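Local coordinates for protein putative NTP pyrophosphohydrolase (Exiguobacterium sibiricum 255-15, PDB 3NL9) that probably hydrolyses nucleoside triphosphates or related nucleotides with release of pyrophosphate, as an all-helical member of the MazG-like pyrophosphohydrolase clan, at residues K12-T17 against Q125-K130; A112-G117 against A161-Q166. One frame throughout, in Å; residues are numbered along the deposited sequence.

Contact 1 of 2, residues K12-T17 against Q125-K130. With EDO (1,2-ethanediol), chain B.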
ATOM      1  N   LYS A  12      -5.174   3.642  13.640  1.00 18.17           N
ATOM      2  CA  LYS A  12      -6.233   4.488  14.165  1.00 20.24           C
ATOM      3  C   LYS A  12      -5.783   5.130  15.476  1.00 19.69           C
ATOM      4  O   LYS A  12      -5.975   6.336  15.725  1.00 14.98           O
ATOM      5  CB  LYS A  12      -7.498   3.652  14.355  1.00 21.74           C
ATOM      6  CG  LYS A  12      -8.694   4.465  14.802  1.00 22.93           C
ATOM      7  CD  LYS A  12      -9.961   3.644  14.739  1.00 27.89           C
ATOM      8  CE  LYS A  12     -11.088   4.397  15.430  1.00 35.49           C
ATOM      9  NZ  LYS A  12     -12.401   3.781  15.151  1.00 37.38           N
ATOM     10  N   GLN A  13      -5.175   4.317  16.313  1.00 19.89           N
ATOM     11  CA  GLN A  13      -4.582   4.783  17.568  1.00 22.12           C
ATOM     12  C   GLN A  13      -3.497   5.886  17.345  1.00 19.42           C
ATOM     13  O   GLN A  13      -3.491   6.911  18.008  1.00 18.52           O
ATOM     14  CB  GLN A  13      -3.916   3.577  18.220  1.00 22.81           C
ATOM     15  CG  GLN A  13      -3.052   3.928  19.392  1.00 24.02           C
ATOM     16  CD  GLN A  13      -3.867   4.096  20.574  1.00 33.97           C
ATOM     17  OE1 GLN A  13      -4.287   3.091  21.173  1.00 35.10           O
ATOM     18  NE2 GLN A  13      -4.177   5.363  20.922  1.00 25.78           N
ATOM     19  N   PHE A  14      -2.572   5.630  16.426  1.00 17.49           N
ATOM     20  CA  PHE A  14      -1.544   6.616  16.067  1.00 16.72           C
ATOM     21  C   PHE A  14      -2.219   7.933  15.646  1.00 20.18           C
ATOM     22  O   PHE A  14      -1.865   9.008  16.140  1.00 19.72           O
ATOM     23  CB  PHE A  14      -0.626   6.067  14.964  1.00 17.75           C
ATOM     24  CG  PHE A  14       0.463   7.060  14.518  1.00 20.43           C
ATOM     25  CD1 PHE A  14       1.510   7.386  15.366  1.00 17.17           C
ATOM     26  CD2 PHE A  14       0.377   7.699  13.301  1.00 22.33           C
ATOM     27  CE1 PHE A  14       2.493   8.305  14.975  1.00  9.91           C
ATOM     28  CE2 PHE A  14       1.336   8.625  12.916  1.00 17.79           C
ATOM     29  CZ  PHE A  14       2.391   8.918  13.744  1.00 15.06           C
ATOM     30  N   HIS A  15      -3.234   7.845  14.779  1.00 21.18           N
ATOM     31  CA  HIS A  15      -3.955   9.056  14.363  1.00 17.74           C
ATOM     32  C   HIS A  15      -4.576   9.871  15.493  1.00 19.41           C
ATOM     33  O   HIS A  15      -4.417  11.112  15.503  1.00 16.85           O
ATOM     34  CB  HIS A  15      -5.010   8.761  13.274  1.00 15.16           C
ATOM     35  CG  HIS A  15      -4.435   8.604  11.890  1.00 14.07           C
ATOM     36  ND1 HIS A  15      -4.988   9.219  10.786  1.00 16.27           N
ATOM     37  CD2 HIS A  15      -3.382   7.880  11.429  1.00 15.94           C
ATOM     38  CE1 HIS A  15      -4.295   8.893   9.709  1.00 21.07           C
ATOM     39  NE2 HIS A  15      -3.314   8.083  10.069  1.00 13.79           N
ATOM     40  N   GLN A  16      -5.253   9.203  16.431  1.00 20.20           N
ATOM     41  CA  GLN A  16      -5.858   9.893  17.599  1.00 21.16           C
ATOM     42  C   GLN A  16      -4.731  10.509  18.416  1.00 19.90           C
ATOM     43  O   GLN A  16      -4.763  11.685  18.706  1.00 17.02           O
ATOM     44  CB  GLN A  16      -6.679   8.950  18.510  1.00 25.96           C
ATOM     45  CG  GLN A  16      -7.979   8.373  17.867  1.00 37.48           C
ATOM     46  CD  GLN A  16      -8.768   7.404  18.788  1.00 48.73           C
ATOM     47  OE1 GLN A  16      -9.315   7.808  19.819  1.00 53.37           O
ATOM     48  NE2 GLN A  16      -8.824   6.125  18.399  1.00 52.42           N
ATOM     49  N   THR A  17      -3.696   9.722  18.718  1.00 16.39           N
ATOM     50  CA  THR A  17      -2.661  10.165  19.665  1.00 17.36           C
ATOM     51  C   THR A  17      -1.919  11.448  19.140  1.00 19.64           C
ATOM     52  O   THR A  17      -1.708  12.406  19.900  1.00 20.55           O
ATOM     53  CB  THR A  17      -1.698   8.991  20.012  1.00 18.70           C
ATOM     54  OG1 THR A  17      -2.411   7.987  20.773  1.00 14.22           O
ATOM     55  CG2 THR A  17      -0.493   9.453  20.832  1.00 17.82           C
ATOM     56  N   GLN A 125       5.425   0.775  17.282  1.00 17.32           N
ATOM     57  CA  GLN A 125       5.909   1.062  18.634  1.00 18.06           C
ATOM     58  C   GLN A 125       6.798   2.319  18.659  1.00 16.12           C
ATOM     59  O   GLN A 125       6.686   3.175  19.552  1.00 17.33           O
ATOM     60  CB  GLN A 125       6.619  -0.160  19.214  1.00 19.67           C
ATOM     61  CG  GLN A 125       5.666  -1.300  19.476  1.00 27.20           C
ATOM     62  CD  GLN A 125       6.252  -2.457  20.279  1.00 38.59           C
ATOM     63  OE1 GLN A 125       7.326  -2.351  20.879  1.00 48.83           O
ATOM     64  NE2 GLN A 125       5.514  -3.561  20.320  1.00 40.54           N
ATOM     65  N   ALA A 126       7.642   2.449  17.655  1.00 17.45           N
ATOM     66  CA  ALA A 126       8.509   3.624  17.493  1.00 17.43           C
ATOM     67  C   ALA A 126       7.686   4.905  17.251  1.00 19.02           C
ATOM     68  O   ALA A 126       7.976   5.984  17.791  1.00 20.22           O
ATOM     69  CB  ALA A 126       9.504   3.368  16.318  1.00 19.21           C
ATOM     70  N   ASN A 127       6.639   4.781  16.437  1.00 18.16           N
ATOM     71  CA  ASN A 127       5.762   5.892  16.190  1.00 19.13           C
ATOM     72  C   ASN A 127       5.142   6.331  17.518  1.00 17.70           C
ATOM     73  O   ASN A 127       5.144   7.526  17.842  1.00 18.39           O
ATOM     74  CB  ASN A 127       4.655   5.505  15.188  1.00 21.26           C
ATOM     75  CG  ASN A 127       5.085   5.656  13.730  1.00 23.15           C
ATOM     76  OD1 ASN A 127       6.199   6.103  13.444  1.00 20.19           O
ATOM     77  ND2 ASN A 127       4.167   5.337  12.798  1.00 20.07           N
HETATM   78  N   MSE A 128       4.649   5.357  18.291  1.00 17.36           N
HETATM   79  CA  MSE A 128       3.956   5.669  19.568  1.00 18.86           C
HETATM   80  C   MSE A 128       4.929   6.236  20.598  1.00 21.63           C
HETATM   81  O   MSE A 128       4.538   7.002  21.472  1.00 21.23           O
HETATM   82  CB  MSE A 128       3.214   4.440  20.124  1.00 19.28           C
HETATM   83  CG  MSE A 128       1.994   3.954  19.288  1.00 21.92           C
HETATM   84 SE   MSE A 128       0.631   5.345  19.005  0.75 13.63          SE
HETATM   85  CE  MSE A 128       0.103   5.906  20.794  1.00 11.44           C
ATOM     86  N   ALA A 129       6.203   5.880  20.477  1.00 17.96           N
ATOM     87  CA  ALA A 129       7.228   6.336  21.417  1.00 20.22           C
ATOM     88  C   ALA A 129       7.668   7.795  21.112  1.00 18.33           C
ATOM     89  O   ALA A 129       8.576   8.325  21.754  1.00 20.19           O
ATOM     90  CB  ALA A 129       8.432   5.388  21.382  1.00 20.37           C
ATOM     91  N   LYS A 130       7.023   8.458  20.149  1.00 17.70           N
ATOM     92  CA  LYS A 130       7.362   9.846  19.842  1.00 17.28           C
ATOM     93  C   LYS A 130       6.768  10.815  20.830  1.00 20.51           C
ATOM     94  O   LYS A 130       6.986  12.015  20.736  1.00 23.15           O
ATOM     95  CB  LYS A 130       6.933  10.228  18.432  1.00 18.32           C
ATOM     96  CG  LYS A 130       7.736   9.556  17.343  1.00 23.73           C
ATOM     97  CD  LYS A 130       7.499  10.265  16.028  1.00 31.30           C
ATOM     98  CE  LYS A 130       8.216   9.576  14.886  1.00 41.15           C
ATOM     99  NZ  LYS A 130       8.066  10.344  13.613  1.00 38.23           N
TER
HETATM  100  C1  EDO B 201      -0.014   9.486   9.092  1.00 20.01           C
HETATM  101  O1  EDO B 201      -0.408  10.157   7.875  1.00 23.56           O
HETATM  102  C2  EDO B 201       0.011   7.970   8.851  1.00 18.13           C
HETATM  103  O2  EDO B 201      -1.240   7.475   8.329  1.00 17.51           O

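Contact 2 of 2, residues A112-G117 against A161-Q166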
ATOM      1  N   ALA A 112       8.910 -11.201  -1.395  1.00 20.24           N
ATOM      2  CA  ALA A 112      10.140 -10.995  -0.627  1.00 19.67           C
ATOM      3  C   ALA A 112      10.349 -12.118   0.397  1.00 22.39           C
ATOM      4  O   ALA A 112      11.440 -12.257   0.938  1.00 21.10           O
ATOM      5  CB  ALA A 112      10.072  -9.655   0.104  1.00 18.55           C
ATOM      6  N   GLY A 113       9.293 -12.886   0.687  1.00 19.27           N
ATOM      7  CA  GLY A 113       9.342 -13.890   1.746  1.00 21.55           C
ATOM      8  C   GLY A 113       9.493 -13.312   3.149  1.00 21.68           C
ATOM      9  O   GLY A 113      10.109 -13.929   4.019  1.00 22.04           O
ATOM     10  N   LEU A 114       8.955 -12.115   3.349  1.00 22.06           N
ATOM     11  CA  LEU A 114       8.971 -11.457   4.651  1.00 20.12           C
ATOM     12  C   LEU A 114       7.575 -11.401   5.247  1.00 21.49           C
ATOM     13  O   LEU A 114       6.599 -10.977   4.580  1.00 20.51           O
ATOM     14  CB  LEU A 114       9.506 -10.022   4.559  1.00 21.62           C
ATOM     15  CG  LEU A 114      10.995  -9.747   4.425  1.00 24.45           C
ATOM     16  CD1 LEU A 114      11.154  -8.246   4.115  1.00 19.44           C
ATOM     17  CD2 LEU A 114      11.778 -10.166   5.671  1.00 16.75           C
ATOM     18  N   GLU A 115       7.484 -11.781   6.522  1.00 22.49           N
ATOM     19  CA  GLU A 115       6.232 -11.684   7.263  1.00 20.59           C
ATOM     20  C   GLU A 115       6.167 -10.260   7.753  1.00 19.79           C
ATOM     21  O   GLU A 115       7.139  -9.784   8.377  1.00 20.73           O
ATOM     22  CB  GLU A 115       6.198 -12.733   8.378  1.00 24.61           C
ATOM     23  CG  GLU A 115       6.007 -14.093   7.789  1.00 28.56           C
ATOM     24  CD  GLU A 115       6.139 -15.233   8.761  1.00 43.41           C
ATOM     25  OE1 GLU A 115       6.246 -14.990   9.982  1.00 42.94           O
ATOM     26  OE2 GLU A 115       6.145 -16.385   8.261  1.00 39.06           O
ATOM     27  N   PRO A 116       5.083  -9.532   7.393  1.00 18.64           N
ATOM     28  CA  PRO A 116       4.984  -8.098   7.707  1.00 17.81           C
ATOM     29  C   PRO A 116       4.642  -7.751   9.158  1.00 19.94           C
ATOM     30  O   PRO A 116       4.967  -6.645   9.628  1.00 18.34           O
ATOM     31  CB  PRO A 116       3.825  -7.618   6.796  1.00 18.67           C
ATOM     32  CG  PRO A 116       2.980  -8.781   6.623  1.00 21.91           C
ATOM     33  CD  PRO A 116       3.983  -9.942   6.494  1.00 17.30           C
ATOM     34  N   GLY A 117       3.948  -8.645   9.850  1.00 18.34           N
ATOM     35  CA  GLY A 117       3.461  -8.338  11.203  1.00 20.42           C
ATOM     36  C   GLY A 117       4.516  -7.795  12.177  1.00 19.61           C
ATOM     37  O   GLY A 117       4.317  -6.740  12.792  1.00 20.28           O
ATOM     38  N   ALA A 161      17.286  -5.898  12.178  1.00 20.09           N
ATOM     39  CA  ALA A 161      17.493  -7.067  13.031  1.00 21.43           C
ATOM     40  C   ALA A 161      16.352  -8.081  12.878  1.00 19.87           C
ATOM     41  O   ALA A 161      16.567  -9.291  12.964  1.00 21.52           O
ATOM     42  CB  ALA A 161      17.635  -6.631  14.529  1.00 22.88           C
ATOM     43  N   GLU A 162      15.144  -7.576  12.665  1.00 21.25           N
ATOM     44  CA  GLU A 162      13.951  -8.424  12.446  1.00 21.53           C
ATOM     45  C   GLU A 162      14.034  -9.199  11.118  1.00 18.82           C
ATOM     46  O   GLU A 162      13.663 -10.388  11.050  1.00 20.55           O
ATOM     47  CB  GLU A 162      12.677  -7.558  12.511  1.00 21.70           C
ATOM     48  CG  GLU A 162      11.320  -8.270  12.218  1.00 19.96           C
ATOM     49  CD  GLU A 162      11.131  -9.593  12.965  1.00 29.87           C
ATOM     50  OE1 GLU A 162      11.538  -9.717  14.156  1.00 23.08           O
ATOM     51  OE2 GLU A 162      10.534 -10.521  12.362  1.00 26.00           O
ATOM     52  N   VAL A 163      14.529  -8.533  10.083  1.00 20.54           N
ATOM     53  CA  VAL A 163      14.776  -9.185   8.808  1.00 19.29           C
ATOM     54  C   VAL A 163      15.777 -10.332   9.010  1.00 21.63           C
ATOM     55  O   VAL A 163      15.480 -11.443   8.604  1.00 19.81           O
ATOM     56  CB  VAL A 163      15.216  -8.200   7.693  1.00 20.00           C
ATOM     57  CG1 VAL A 163      15.555  -8.942   6.412  1.00 16.69           C
ATOM     58  CG2 VAL A 163      14.106  -7.186   7.391  1.00 20.17           C
ATOM     59  N   VAL A 164      16.922 -10.064   9.652  1.00 22.53           N
ATOM     60  CA  VAL A 164      17.942 -11.112   9.968  1.00 22.17           C
ATOM     61  C   VAL A 164      17.339 -12.257  10.797  1.00 24.06           C
ATOM     62  O   VAL A 164      17.605 -13.425  10.536  1.00 24.23           O
ATOM     63  CB  VAL A 164      19.185 -10.522  10.694  1.00 24.32           C
ATOM     64  CG1 VAL A 164      20.204 -11.634  11.089  1.00 22.45           C
ATOM     65  CG2 VAL A 164      19.869  -9.479   9.816  1.00 21.77           C
ATOM     66  N   ARG A 165      16.510 -11.925  11.789  1.00 23.50           N
ATOM     67  CA  ARG A 165      15.828 -12.945  12.584  1.00 26.54           C
ATOM     68  C   ARG A 165      14.963 -13.877  11.702  1.00 24.68           C
ATOM     69  O   ARG A 165      15.014 -15.095  11.834  1.00 24.36           O
ATOM     70  CB  ARG A 165      14.949 -12.303  13.671  1.00 24.98           C
ATOM     71  CG  ARG A 165      14.320 -13.322  14.633  1.00 28.75           C
ATOM     72  CD  ARG A 165      13.182 -12.732  15.456  1.00 29.32           C
ATOM     73  NE  ARG A 165      11.971 -12.498  14.654  1.00 30.23           N
ATOM     74  CZ  ARG A 165      11.159 -13.457  14.208  1.00 32.04           C
ATOM     75  NH1 ARG A 165      11.411 -14.747  14.466  1.00 29.30           N
ATOM     76  NH2 ARG A 165      10.086 -13.122  13.490  1.00 31.45           N
ATOM     77  N   GLN A 166      14.157 -13.294  10.826  1.00 23.16           N
ATOM     78  CA  GLN A 166      13.366 -14.087   9.873  1.00 23.24           C
ATOM     79  C   GLN A 166      14.221 -14.934   8.924  1.00 24.21           C
ATOM     80  O   GLN A 166      13.900 -16.112   8.688  1.00 24.72           O
ATOM     81  CB  GLN A 166      12.429 -13.212   9.063  1.00 21.51           C
ATOM     82  CG  GLN A 166      11.338 -12.589   9.896  1.00 26.53           C
ATOM     83  CD  GLN A 166      10.244 -11.982   9.045  1.00 27.88           C
ATOM     84  OE1 GLN A 166       9.966 -12.459   7.950  1.00 24.06           O
ATOM     85  NE2 GLN A 166       9.620 -10.931   9.552  1.00 19.61           N
TER
HETATM   86  O   HOH W   1      10.011 -14.966   6.932  1.00 26.38           O

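Contact 1 of 2, residues K12-T17 against Q125-K130
N127, on the last turn of helix 117-128, lays its side chain across one face of the F14 ring. Its amide nitrogen ND2 sits 4.0 Å above the ring plane over the centre, the amide tilted 28° from the ring, while N127 CB comes to 3.5 Å from F14 CE1. F14 CG is anti to its backbone N (chi1 179°), which carries the ring across to N127, its CD1/CE1 side under the N127 side chain. An alanine in place of F14 would remove the ring under the N127 amide and would probably loosen the join between the two helices, which approach by their C-terminal turns at the surface of this all-helical, MazG-type fold. F14 also stacks on F18, and Y103 of the second subunit packs on N127. M128, a selenomethionine, has a chain bent at chi2 and chi3: SE lies 3.9 Å from F14 CA and 4.0 Å from Q13 CG. Its methyl CE ends on T17, 3.3 Å from OG1 and 3.6 Å from CG2. At the F14 ring edge lies a 1,2-ethanediol, probably from the crystallisation liquor; its O2 and H15 NE2 share a hydrogen bond of 2.8 Å in the imidazole plane, and R37 also bonds the diol.

Contact 2 of 2, residues A112-G117 against A161-Q166
The side-chain amide of Q166 docks on the backbone of E115 much as a strand neighbour would, donating and accepting at one residue. Q166 OE1 accepts from E115 N at 2.9 Å, nearly straight at 168° and on a lone pair in the carbonyl plane; Q166 NE2 gives a matching bond of 3.0 Å to E115 O. The Q166 chain, extended beyond CG, spans from helix 156-170 to the loop between helices 87-112 and 117-128. That loop opens with a Schellman motif: G113, with positive phi, is the C-prime residue ending helix 87-112. The remaining proton of Q166 NE2 goes to the anti lone pair of E162 OE2 at 3.0 Å, one turn back on the same helix, so both amide protons are used and the rotation of the group is fixed. A water 2.7 Å from Q166 OE1 sits within reach of G113 O. Beside the amide, L114 CD2 meets V163 CG1 at 4.0 Å, the two side chains crossing at about a right angle, and G95 and L91 of the second subunit pack on L114 and V163 respectively.

The looser side begins at the exposed R165, which grips the E162 carboxylate side-on, its NE 2.9 Å from E162 OE1. The carboxylate of the partly exposed E115 turns to a salt bridge with K170.

R165 and the Q166 amide together would probably stabilise E162 as a carboxylate, and E162 in turn orients the amide that holds the loop backbone to the helix.

In the fold
Helix 117-128 links the two sites: contact 1 uses its C-terminal end, and the loop of contact 2 leads into its start at G117. Their centres are 22 Å apart and their nearest atoms about 8 Å, without touching. Contact 1 is a surface meeting of two helix ends, resting on an aromatic ring, an amide above it and a selenomethionine. Contact 2 is buried for most of its touching residues and ties helix 156-170 to a loop by paired amide hydrogen bonds, with charged groups behind them. Both contacts also touch the second subunit, so these two intrachain joins border the dimer interface.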